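PDB 6X9L: aldehyde dehydrogenase family protein from Pseudomonas syringae pv. tomato, which oxidises long-chain aliphatic aldehydes with NAD+ as electron acceptor, as a member of the aldehyde dehydrogenase family, and carries NAD+ and octanal here. Local coordinates for residues M230-G235 with G465-V470; V123-D128 with W450-P455; Y133-V138 with H471-Y476. The protein carries 1 engineered substitution. All coordinates share one frame; numbering follows the deposited sequence.

In the fold
From the N terminus, helix 117-129 supplies V123-D128 and the chain then runs through Y133-V138 into the hairpin of strands 136-138 and 143-155. Contact 2 closes a long loop back from W450-P455 to the helix. Contact 3 does the same from H471-Y476 to Y133-V138, and the two loops cross. Contact 1, from strand 230-234 to G465-V470, is nested inside the loop of contact 3 and crosses that of contact 2. Helix 469-474 serves both contacts 1 and 3, while M453 of contact 2 packs on G469. Together they tie the NAD-binding sheet, helix 117-129, the loop beside octanal and the hairpin around one short C-terminal region.

Contact 1: M230-G235 with G465-V470; sequences MISITG and GREYGV. With NAD (nicotinamide-adenine-dinucleotide), chain D.
E467 turns its carboxylate toward S232 OG and T234 OG1 on one face of strand 230-234. E467 OE2 lies 3.7 Å from S232 OG and 4.0 Å from T234 OG1, too far for a direct bond; K168 joins the three, with NZ in a salt bridge to E467 and hydrogen bonds to S232 and T234. The glutamate chain runs extended beyond CG, which carries its acid group from the loop to the strand. E257, an NAD+-binding residue on strand 253-257, lies against the same side chain, so this buried polar group borders the cofactor site.

Strand 230-234 runs parallel between 143-155 and 253-257 in the Rossmann-like sheet of aldehyde dehydrogenases, and its C-terminal end leads straight to NAD. T234 is turned with CG2 anti to its nitrogen and OG1 anti to its carbonyl carbon (chi1 -64°), dividing its two branches between tasks. The hydroxyl serves K168, whereas CG2 comes up over a face of the nicotinamide, 3.4 Å from NAD C4N. One residue on, G235 C lies 3.4 Å from the phosphate oxygen NAD O1A.

Away from K168, G465 and the partly exposed G469-V470 make no contact with the strand; G469 packs on V125 and M453 instead. R466 is likewise out of touch with the strand but buried: R466 NH1 donates to G465 O (2.7 Å) from above the carbonyl plane, and NH2 forms a salt bridge to E478 and a hydrogen bond to T479 O, both of the second subunit.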
loop_
_atom_site.group_PDB
_atom_site.type_symbol
_atom_site.label_atom_id
_atom_site.label_comp_id
_atom_site.label_asym_id
_atom_site.label_seq_id
_atom_site.Cartn_x
_atom_site.Cartn_y
_atom_site.Cartn_z
ATOM N N MET A 230 9.990 -2.851 -4.513
ATOM C CA MET A 230 9.284 -1.791 -3.830
ATOM C C MET A 230 9.934 -0.474 -4.207
ATOM O O MET A 230 11.133 -0.428 -4.482
ATOM C CB MET A 230 9.311 -1.967 -2.315
ATOM C CG MET A 230 9.118 -0.658 -1.585
ATOM S SD MET A 230 9.122 -0.837 0.186
ATOM C CE MET A 230 9.111 0.896 0.626
ATOM N N ILE A 231 9.125 0.586 -4.233
ATOM C CA ILE A 231 9.595 1.945 -4.464
ATOM C C ILE A 231 8.921 2.871 -3.450
ATOM O O ILE A 231 7.719 2.759 -3.179
ATOM C CB ILE A 231 9.342 2.434 -5.918
ATOM C CG1 ILE A 231 9.987 3.810 -6.128
ATOM C CG2 ILE A 231 7.847 2.533 -6.232
ATOM C CD1 ILE A 231 10.315 4.130 -7.578
ATOM N N SER A 232 9.718 3.759 -2.864
ATOM C CA SER A 232 9.254 4.740 -1.898
ATOM C C SER A 232 9.683 6.119 -2.382
ATOM O O SER A 232 10.863 6.338 -2.689
ATOM C CB SER A 232 9.818 4.462 -0.495
ATOM O OG SER A 232 9.325 5.412 0.434
ATOM N N ILE A 233 8.732 7.038 -2.471
ATOM C CA ILE A 233 9.006 8.372 -2.975
ATOM C C ILE A 233 8.425 9.402 -2.020
ATOM O O ILE A 233 7.261 9.299 -1.610
ATOM C CB ILE A 233 8.447 8.608 -4.392
ATOM C CG1 ILE A 233 8.719 10.063 -4.792
ATOM C CG2 ILE A 233 6.948 8.260 -4.459
ATOM C CD1 ILE A 233 8.616 10.357 -6.274
ATOM N N THR A 234 9.252 10.388 -1.678
ATOM C CA THR A 234 8.865 11.621 -1.011
ATOM C C THR A 234 9.048 12.769 -2.002
ATOM O O THR A 234 10.180 13.092 -2.380
ATOM C CB THR A 234 9.716 11.817 0.233
ATOM O OG1 THR A 234 9.437 10.741 1.144
ATOM C CG2 THR A 234 9.436 13.167 0.874
ATOM N N GLY A 235 7.943 13.369 -2.428
ATOM C CA GLY A 235 8.004 14.409 -3.442
ATOM C C GLY A 235 6.636 15.000 -3.735
ATOM O O GLY A 235 5.720 14.947 -2.905
ATOM N N GLY A 465 1.112 4.879 3.043
ATOM C CA GLY A 465 2.135 4.349 3.923
ATOM C C GLY A 465 2.521 5.323 5.032
ATOM O O GLY A 465 2.063 6.466 5.100
ATOM N N ARG A 466 3.396 4.837 5.923
ATOM C CA ARG A 466 3.915 5.589 7.065
ATOM C C ARG A 466 5.433 5.439 7.168
ATOM O O ARG A 466 6.001 4.377 6.876
ATOM C CB ARG A 466 3.294 5.123 8.389
ATOM C CG ARG A 466 1.861 5.552 8.579
ATOM C CD ARG A 466 1.700 7.048 8.448
ATOM N NE ARG A 466 0.313 7.461 8.630
ATOM C CZ ARG A 466 -0.586 7.504 7.648
ATOM N NH1 ARG A 466 -0.234 7.156 6.410
ATOM N NH2 ARG A 466 -1.834 7.898 7.903
ATOM N N GLU A 467 6.081 6.512 7.607
ATOM C CA GLU A 467 7.505 6.510 7.903
ATOM C C GLU A 467 7.709 6.828 9.384
ATOM O O GLU A 467 6.762 7.153 10.115
ATOM C CB GLU A 467 8.268 7.501 6.994
ATOM C CG GLU A 467 8.216 7.138 5.487
ATOM C CD GLU A 467 9.139 7.973 4.576
ATOM O OE1 GLU A 467 9.447 9.132 4.917
ATOM O OE2 GLU A 467 9.549 7.458 3.502
ATOM N N TYR A 468 8.972 6.703 9.814
ATOM C CA TYR A 468 9.420 6.903 11.196
ATOM C C TYR A 468 9.108 5.681 12.059
ATOM O O TYR A 468 8.099 5.008 11.843
ATOM C CB TYR A 468 8.781 8.134 11.847
ATOM C CG TYR A 468 8.876 9.472 11.115
ATOM C CD1 TYR A 468 9.244 9.562 9.770
ATOM C CD2 TYR A 468 8.570 10.655 11.784
ATOM C CE1 TYR A 468 9.306 10.802 9.120
ATOM C CE2 TYR A 468 8.629 11.885 11.146
ATOM C CZ TYR A 468 9.001 11.958 9.819
ATOM O OH TYR A 468 9.054 13.198 9.211
ATOM N N GLY A 469 9.963 5.384 13.032
ATOM C CA GLY A 469 9.695 4.342 14.004
ATOM C C GLY A 469 9.311 2.970 13.468
ATOM O O GLY A 469 9.572 2.641 12.306
ATOM N N VAL A 470 8.657 2.170 14.327
ATOM C CA VAL A 470 8.315 0.800 13.954
ATOM C C VAL A 470 7.417 0.775 12.712
ATOM O O VAL A 470 7.573 -0.091 11.848
ATOM C CB VAL A 470 7.674 0.071 15.151
ATOM C CG1 VAL A 470 6.460 0.812 15.627
ATOM C CG2 VAL A 470 7.283 -1.358 14.775
HETATM P PA NAD D . 9.265 16.598 -6.773
HETATM O O1A NAD D . 7.980 15.852 -6.708
HETATM O O2A NAD D . 9.335 17.558 -7.897
HETATM O O5B NAD D . 10.526 15.585 -6.820
HETATM C C5B NAD D . 10.730 14.619 -5.806
HETATM C C4B NAD D . 11.700 13.535 -6.296
HETATM O O4B NAD D . 11.126 12.875 -7.406
HETATM C C3B NAD D . 13.024 14.091 -6.801
HETATM O O3B NAD D . 14.049 13.168 -6.455
HETATM C C2B NAD D . 12.860 14.132 -8.311
HETATM O O2B NAD D . 14.079 13.983 -9.007
HETATM C C1B NAD D . 12.015 12.907 -8.517
HETATM N N9A NAD D . 11.159 12.962 -9.694
HETATM C C8A NAD D . 10.620 14.064 -10.326
HETATM N N7A NAD D . 9.838 13.604 -11.332
HETATM C C5A NAD D . 9.878 12.250 -11.341
HETATM C C6A NAD D . 9.274 11.292 -12.139
HETATM N N6A NAD D . 8.350 11.651 -13.028
HETATM N N1A NAD D . 9.507 9.959 -11.873
HETATM C C2A NAD D . 10.326 9.577 -10.836
HETATM N N3A NAD D . 10.926 10.531 -10.041
HETATM C C4A NAD D . 10.700 11.839 -10.305
HETATM O O3 NAD D . 9.526 17.244 -5.321
HETATM P PN NAD D . 9.584 18.796 -4.901
HETATM O O1N NAD D . 8.265 19.425 -5.152
HETATM O O2N NAD D . 10.801 19.413 -5.454
HETATM O O5D NAD D . 9.761 18.454 -3.313
HETATM C C5D NAD D . 8.946 19.107 -2.371
HETATM C C4D NAD D . 7.645 18.316 -2.215
HETATM O O4D NAD D . 7.881 17.155 -1.436
HETATM C C3D NAD D . 6.604 19.133 -1.475
HETATM O O3D NAD D . 5.332 18.818 -1.984
HETATM C C2D NAD D . 6.692 18.572 -0.079
HETATM O O2D NAD D . 5.503 18.763 0.657
HETATM C C1D NAD D . 6.963 17.098 -0.365
HETATM N N1N NAD D . 7.477 16.488 0.867
HETATM C C2N NAD D . 6.720 15.556 1.522
HETATM C C3N NAD D . 7.169 15.008 2.715
HETATM C C7N NAD D . 6.369 13.998 3.479
HETATM O O7N NAD D . 7.045 13.290 4.487
HETATM N N7N NAD D . 5.073 13.791 3.229
HETATM C C4N NAD D . 8.388 15.413 3.247
HETATM C C5N NAD D . 9.141 16.367 2.578
HETATM C C6N NAD D . 8.670 16.910 1.388
#

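Contact 2: V123-D128 with W450-P455; sequences VRVARD and WNPMAP
V125 presents its two methyl branches to consecutive residues of the loop, P452 and M453. CG1 stands anti to the backbone nitrogen (chi1 168°) and meets the thioether, with V125 CG1 and M453 SD 3.4 Å apart; V125 CG2 turns to the proline ring, 3.8 Å from P452 CB. The valine and proline side chains lie at about a right angle, while the methionine passes V125 obliquely. M453 folds back at its second and third torsions, bringing both SD and CE to the helix, with M453 CE 3.9 Å from V125 CG1.

R124, one residue earlier on helix 117-129, bends along its chain until its guanidinium lies beside V125, whose CG2 rests 4.0 Å above one face near the rim. R124 NH2 comes to 4.1 Å from P452 CG, obliquely. The charge is answered within the helix: R124 NH2 forms a salt bridge with E121, and D128 OD2 lies in the guanidinium plane, weakly bonded to R124 NH1. R127 completes the network by gripping D128 OD1 side-on through NE and NH2.

On the facing side, N451-A454 is a type I beta turn, combined with an Asx turn in which N451 OD1 accepts from M453 N at 2.9 Å. The turn follows W450, which lines the octanal pocket and packs on L118 of the same helix, another pocket residue.

With no hydrogen bond between V123-D128 and W450-P455, their adhesion rests mainly on apolar contacts, with the guanidinium of R124 beside the proline; the charged network stays within the helix and the Asx turn within the loop, while N451 ND2 ties the loop to T142 of the second subunit.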
loop_
_atom_site.group_PDB
_atom_site.type_symbol
_atom_site.label_atom_id
_atom_site.label_comp_id
_atom_site.label_asym_id
_atom_site.label_seq_id
_atom_site.Cartn_x
_atom_site.Cartn_y
_atom_site.Cartn_z
ATOM N N VAL A 123 18.096 7.184 12.210
ATOM C CA VAL A 123 19.072 6.103 12.226
ATOM C C VAL A 123 19.150 5.473 13.614
ATOM O O VAL A 123 19.233 4.246 13.752
ATOM C CB VAL A 123 20.426 6.641 11.731
ATOM C CG1 VAL A 123 21.508 5.579 11.764
ATOM C CG2 VAL A 123 20.247 7.205 10.318
ATOM N N ARG A 124 19.092 6.296 14.659
ATOM C CA ARG A 124 19.129 5.772 16.018
ATOM C C ARG A 124 17.926 4.871 16.281
ATOM O O ARG A 124 18.067 3.758 16.815
ATOM C CB ARG A 124 19.182 6.929 17.008
ATOM C CG ARG A 124 19.764 6.580 18.360
ATOM C CD ARG A 124 18.717 6.671 19.444
ATOM N NE ARG A 124 17.895 7.872 19.317
ATOM C CZ ARG A 124 16.622 7.937 19.700
ATOM N NH1 ARG A 124 16.023 6.875 20.226
ATOM N NH2 ARG A 124 15.944 9.063 19.549
ATOM N N VAL A 125 16.737 5.328 15.864
ATOM C CA VAL A 125 15.484 4.615 16.113
ATOM C C VAL A 125 15.487 3.247 15.436
ATOM O O VAL A 125 14.999 2.254 16.000
ATOM C CB VAL A 125 14.294 5.473 15.644
ATOM C CG1 VAL A 125 13.012 4.658 15.602
ATOM C CG2 VAL A 125 14.129 6.694 16.542
ATOM N N ALA A 126 16.013 3.173 14.209
ATOM C CA ALA A 126 16.084 1.886 13.520
ATOM C C ALA A 126 17.104 0.961 14.170
ATOM O O ALA A 126 16.913 -0.261 14.172
ATOM C CB ALA A 126 16.406 2.088 12.034
ATOM N N ARG A 127 18.168 1.515 14.752
ATOM C CA ARG A 127 19.109 0.677 15.471
ATOM C C ARG A 127 18.452 0.053 16.697
ATOM O O ARG A 127 18.400 -1.175 16.833
ATOM C CB ARG A 127 20.339 1.487 15.873
ATOM C CG ARG A 127 21.250 0.707 16.818
ATOM C CD ARG A 127 22.261 1.605 17.494
ATOM N NE ARG A 127 21.664 2.402 18.557
ATOM C CZ ARG A 127 22.236 3.489 19.061
ATOM N NH1 ARG A 127 23.409 3.894 18.585
ATOM N NH2 ARG A 127 21.642 4.173 20.036
ATOM N N ASP A 128 17.962 0.897 17.616
ATOM C CA ASP A 128 17.364 0.406 18.853
ATOM C C ASP A 128 16.247 -0.571 18.566
ATOM O O ASP A 128 15.967 -1.466 19.373
ATOM C CB ASP A 128 16.803 1.566 19.676
ATOM C CG ASP A 128 17.848 2.595 20.040
ATOM O OD1 ASP A 128 19.052 2.261 20.062
ATOM O OD2 ASP A 128 17.453 3.744 20.318
ATOM N N TRP A 450 9.133 17.358 18.561
ATOM C CA TRP A 450 9.141 16.325 17.539
ATOM C C TRP A 450 9.314 14.938 18.162
ATOM O O TRP A 450 10.024 14.768 19.155
ATOM C CB TRP A 450 10.251 16.665 16.548
ATOM C CG TRP A 450 10.426 15.740 15.427
ATOM C CD1 TRP A 450 9.655 15.648 14.299
ATOM C CD2 TRP A 450 11.487 14.790 15.275
ATOM N NE1 TRP A 450 10.158 14.665 13.472
ATOM C CE2 TRP A 450 11.285 14.129 14.046
ATOM C CE3 TRP A 450 12.580 14.428 16.063
ATOM C CZ2 TRP A 450 12.146 13.123 13.589
ATOM C CZ3 TRP A 450 13.425 13.437 15.615
ATOM C CH2 TRP A 450 13.208 12.795 14.394
ATOM N N ASN A 451 8.645 13.945 17.591
ATOM C CA ASN A 451 8.640 12.588 18.152
ATOM C C ASN A 451 9.114 11.595 17.095
ATOM O O ASN A 451 8.344 11.253 16.177
ATOM C CB ASN A 451 7.236 12.225 18.653
ATOM C CG ASN A 451 7.159 10.841 19.259
ATOM O OD1 ASN A 451 8.089 10.055 19.164
ATOM N ND2 ASN A 451 6.023 10.526 19.867
ATOM N N PRO A 452 10.350 11.091 17.179
ATOM C CA PRO A 452 10.856 10.206 16.118
ATOM C C PRO A 452 10.193 8.837 16.066
ATOM O O PRO A 452 10.484 8.076 15.136
ATOM C CB PRO A 452 12.346 10.078 16.451
ATOM C CG PRO A 452 12.445 10.373 17.917
ATOM C CD PRO A 452 11.387 11.411 18.178
ATOM N N MET A 453 9.328 8.486 17.018
ATOM C CA MET A 453 8.637 7.204 16.971
ATOM C C MET A 453 7.233 7.308 16.407
ATOM O O MET A 453 6.623 6.272 16.122
ATOM C CB MET A 453 8.555 6.585 18.370
ATOM C CG MET A 453 9.891 6.304 19.038
ATOM S SD MET A 453 10.829 5.018 18.201
ATOM C CE MET A 453 9.555 4.081 17.357
ATOM N N ALA A 454 6.700 8.519 16.256
ATOM C CA ALA A 454 5.323 8.673 15.802
ATOM C C ALA A 454 5.239 8.379 14.313
ATOM O O ALA A 454 6.091 8.850 13.543
ATOM C CB ALA A 454 4.806 10.082 16.083
ATOM N N PRO A 455 4.250 7.599 13.874
ATOM C CA PRO A 455 4.073 7.377 12.437
ATOM C C PRO A 455 3.783 8.697 11.731
ATOM O O PRO A 455 3.034 9.546 12.234
ATOM C CB PRO A 455 2.877 6.418 12.357
ATOM C CG PRO A 455 2.550 6.023 13.753
ATOM C CD PRO A 455 3.180 6.985 14.683
#

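Contact 3: Y133-V138 with H471-Y476; sequences YRFQTV and HGFEEY
Y133 offers its ring to F473 and its hydroxyl to E474, joining the approach to a beta hairpin to helix 469-474. The hairpin, strand 136-138 antiparallel to strand 143-155, extends the NAD-binding sheet outward, consistent with the projecting oligomerisation arm known in aldehyde dehydrogenases. H471, on the same helix, packs on T479 of the second subunit.

The aromatic interactions come first. F473 points an edge at the face of Y133 in a T-shaped pair, the centroids 5.0 Å apart and the planes at 71°. F473 CE2 sits over the centre of the tyrosine ring, 3.6 Å from Y133 CD2. Both side chains are swung with CG anti to their own backbone nitrogens, which throws the rings out toward one another across the 10.0 Å between Y133 CA and F473 CA. F135 extends the cluster: Y133 CD1 lies 3.7 Å above the centre of its ring, and F135 CE1 meets F473 CZ at 3.9 Å, near the plane of the F473 ring. The three rings thus touch pairwise. F473 also packs on A174 of helix 161-174 and on A175 just after it.

Across the two segments there is one hydrogen bond, at the rim of this cluster. Extended beyond CG, E474 brings its carboxylate to the edge of the tyrosine, the two planes 85° apart. R146 of strand 143-155 adds a long, weak ion pair to E474 OE2. Y133 OH donates to E474 OE2 at 3.1 Å, reaching it on the anti side, 19° out of the carboxylate plane.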
loop_
_atom_site.group_PDB
_atom_site.type_symbol
_atom_site.label_atom_id
_atom_site.label_comp_id
_atom_site.label_asym_id
_atom_site.label_seq_id
_atom_site.Cartn_x
_atom_site.Cartn_y
_atom_site.Cartn_z
ATOM N N TYR A 133 12.407 -6.196 18.093
ATOM C CA TYR A 133 11.444 -6.584 17.078
ATOM C C TYR A 133 11.380 -8.099 16.922
ATOM O O TYR A 133 12.408 -8.768 16.773
ATOM C CB TYR A 133 11.796 -5.929 15.741
ATOM C CG TYR A 133 10.665 -6.073 14.763
ATOM C CD1 TYR A 133 10.540 -7.219 13.995
ATOM C CD2 TYR A 133 9.677 -5.086 14.649
ATOM C CE1 TYR A 133 9.489 -7.374 13.129
ATOM C CE2 TYR A 133 8.625 -5.233 13.787
ATOM C CZ TYR A 133 8.536 -6.385 13.032
ATOM O OH TYR A 133 7.506 -6.571 12.153
ATOM N N ARG A 134 10.165 -8.639 16.928
ATOM C CA ARG A 134 9.947 -10.073 16.781
ATOM C C ARG A 134 9.660 -10.356 15.310
ATOM O O ARG A 134 8.579 -10.026 14.809
ATOM C CB ARG A 134 8.797 -10.549 17.669
ATOM C CG ARG A 134 8.969 -10.275 19.163
ATOM C CD ARG A 134 9.682 -11.408 19.893
ATOM N NE ARG A 134 8.773 -12.480 20.310
ATOM C CZ ARG A 134 8.790 -13.717 19.819
ATOM N NH1 ARG A 134 9.676 -14.060 18.889
ATOM N NH2 ARG A 134 7.923 -14.621 20.262
ATOM N N PHE A 135 10.621 -10.966 14.617
ATOM C CA PHE A 135 10.403 -11.268 13.210
ATOM C C PHE A 135 9.510 -12.485 13.016
ATOM O O PHE A 135 8.830 -12.584 11.989
ATOM C CB PHE A 135 11.739 -11.463 12.486
ATOM C CG PHE A 135 12.551 -10.201 12.356
ATOM C CD1 PHE A 135 12.349 -9.342 11.300
ATOM C CD2 PHE A 135 13.525 -9.875 13.287
ATOM C CE1 PHE A 135 13.102 -8.176 11.169
ATOM C CE2 PHE A 135 14.276 -8.721 13.156
ATOM C CZ PHE A 135 14.061 -7.872 12.098
ATOM N N GLN A 136 9.471 -13.388 13.988
ATOM C CA GLN A 136 8.568 -14.525 13.969
ATOM C C GLN A 136 7.651 -14.494 15.183
ATOM O O GLN A 136 8.057 -14.093 16.277
ATOM C CB GLN A 136 9.332 -15.837 13.955
ATOM C CG GLN A 136 8.442 -17.048 14.005
ATOM C CD GLN A 136 9.235 -18.305 14.179
ATOM O OE1 GLN A 136 9.330 -19.136 13.267
ATOM N NE2 GLN A 136 9.826 -18.462 15.359
ATOM N N THR A 137 6.415 -14.938 14.972
ATOM C CA THR A 137 5.380 -15.040 15.997
ATOM C C THR A 137 4.634 -16.345 15.772
ATOM O O THR A 137 4.438 -16.761 14.627
ATOM C CB THR A 137 4.404 -13.864 15.925
ATOM O OG1 THR A 137 5.114 -12.655 16.174
ATOM C CG2 THR A 137 3.302 -14.001 16.944
ATOM N N VAL A 138 4.218 -16.994 16.851
ATOM C CA VAL A 138 3.581 -18.296 16.751
ATOM C C VAL A 138 2.234 -18.204 17.455
ATOM O O VAL A 138 2.175 -17.974 18.669
ATOM C CB VAL A 138 4.465 -19.402 17.340
ATOM C CG1 VAL A 138 3.789 -20.747 17.242
ATOM C CG2 VAL A 138 5.816 -19.407 16.609
ATOM N N HIS A 471 6.453 1.703 12.612
ATOM C CA HIS A 471 5.572 1.733 11.443
ATOM C C HIS A 471 6.364 1.845 10.152
ATOM O O HIS A 471 6.149 1.073 9.207
ATOM C CB HIS A 471 4.593 2.894 11.545
ATOM C CG HIS A 471 3.523 2.681 12.560
ATOM N ND1 HIS A 471 3.761 2.758 13.917
ATOM C CD2 HIS A 471 2.213 2.372 12.419
ATOM C CE1 HIS A 471 2.638 2.522 14.569
ATOM N NE2 HIS A 471 1.686 2.280 13.684
ATOM N N GLY A 472 7.266 2.830 10.084
ATOM C CA GLY A 472 8.097 2.986 8.902
ATOM C C GLY A 472 8.942 1.765 8.621
ATOM O O GLY A 472 9.177 1.418 7.461
ATOM N N PHE A 473 9.395 1.091 9.675
ATOM C CA PHE A 473 10.178 -0.129 9.525
ATOM C C PHE A 473 9.357 -1.242 8.866
ATOM O O PHE A 473 9.869 -1.998 8.024
ATOM C CB PHE A 473 10.683 -0.534 10.916
ATOM C CG PHE A 473 11.418 -1.838 10.970
ATOM C CD1 PHE A 473 12.708 -1.948 10.471
ATOM C CD2 PHE A 473 10.838 -2.938 11.577
ATOM C CE1 PHE A 473 13.390 -3.139 10.548
ATOM C CE2 PHE A 473 11.517 -4.138 11.661
ATOM C CZ PHE A 473 12.795 -4.239 11.147
ATOM N N GLU A 474 8.070 -1.335 9.212
ATOM C CA GLU A 474 7.236 -2.406 8.676
ATOM C C GLU A 474 6.859 -2.195 7.209
ATOM O O GLU A 474 6.484 -3.164 6.543
ATOM C CB GLU A 474 5.996 -2.575 9.555
ATOM C CG GLU A 474 6.350 -3.073 10.966
ATOM C CD GLU A 474 5.142 -3.479 11.800
ATOM O OE1 GLU A 474 4.072 -2.844 11.675
ATOM O OE2 GLU A 474 5.272 -4.438 12.592
ATOM N N GLU A 475 6.992 -0.970 6.682
ATOM C CA GLU A 475 6.802 -0.746 5.257
ATOM C C GLU A 475 7.804 -1.513 4.404
ATOM O O GLU A 475 7.564 -1.698 3.209
ATOM C CB GLU A 475 6.907 0.740 4.938
ATOM C CG GLU A 475 5.893 1.579 5.662
ATOM C CD GLU A 475 4.494 1.439 5.081
ATOM O OE1 GLU A 475 4.387 1.087 3.887
ATOM O OE2 GLU A 475 3.509 1.689 5.821
ATOM N N TYR A 476 8.915 -1.965 4.977
ATOM C CA TYR A 476 9.910 -2.706 4.217
ATOM C C TYR A 476 9.880 -4.203 4.497
ATOM O O TYR A 476 10.767 -4.927 4.030
ATOM C CB TYR A 476 11.301 -2.137 4.488
ATOM C CG TYR A 476 11.428 -0.718 3.998
ATOM C CD1 TYR A 476 11.835 -0.446 2.697
ATOM C CD2 TYR A 476 11.099 0.351 4.819
ATOM C CE1 TYR A 476 11.929 0.850 2.241
ATOM C CE2 TYR A 476 11.202 1.644 4.375
ATOM C CZ TYR A 476 11.614 1.895 3.085
ATOM O OH TYR A 476 11.718 3.193 2.635
#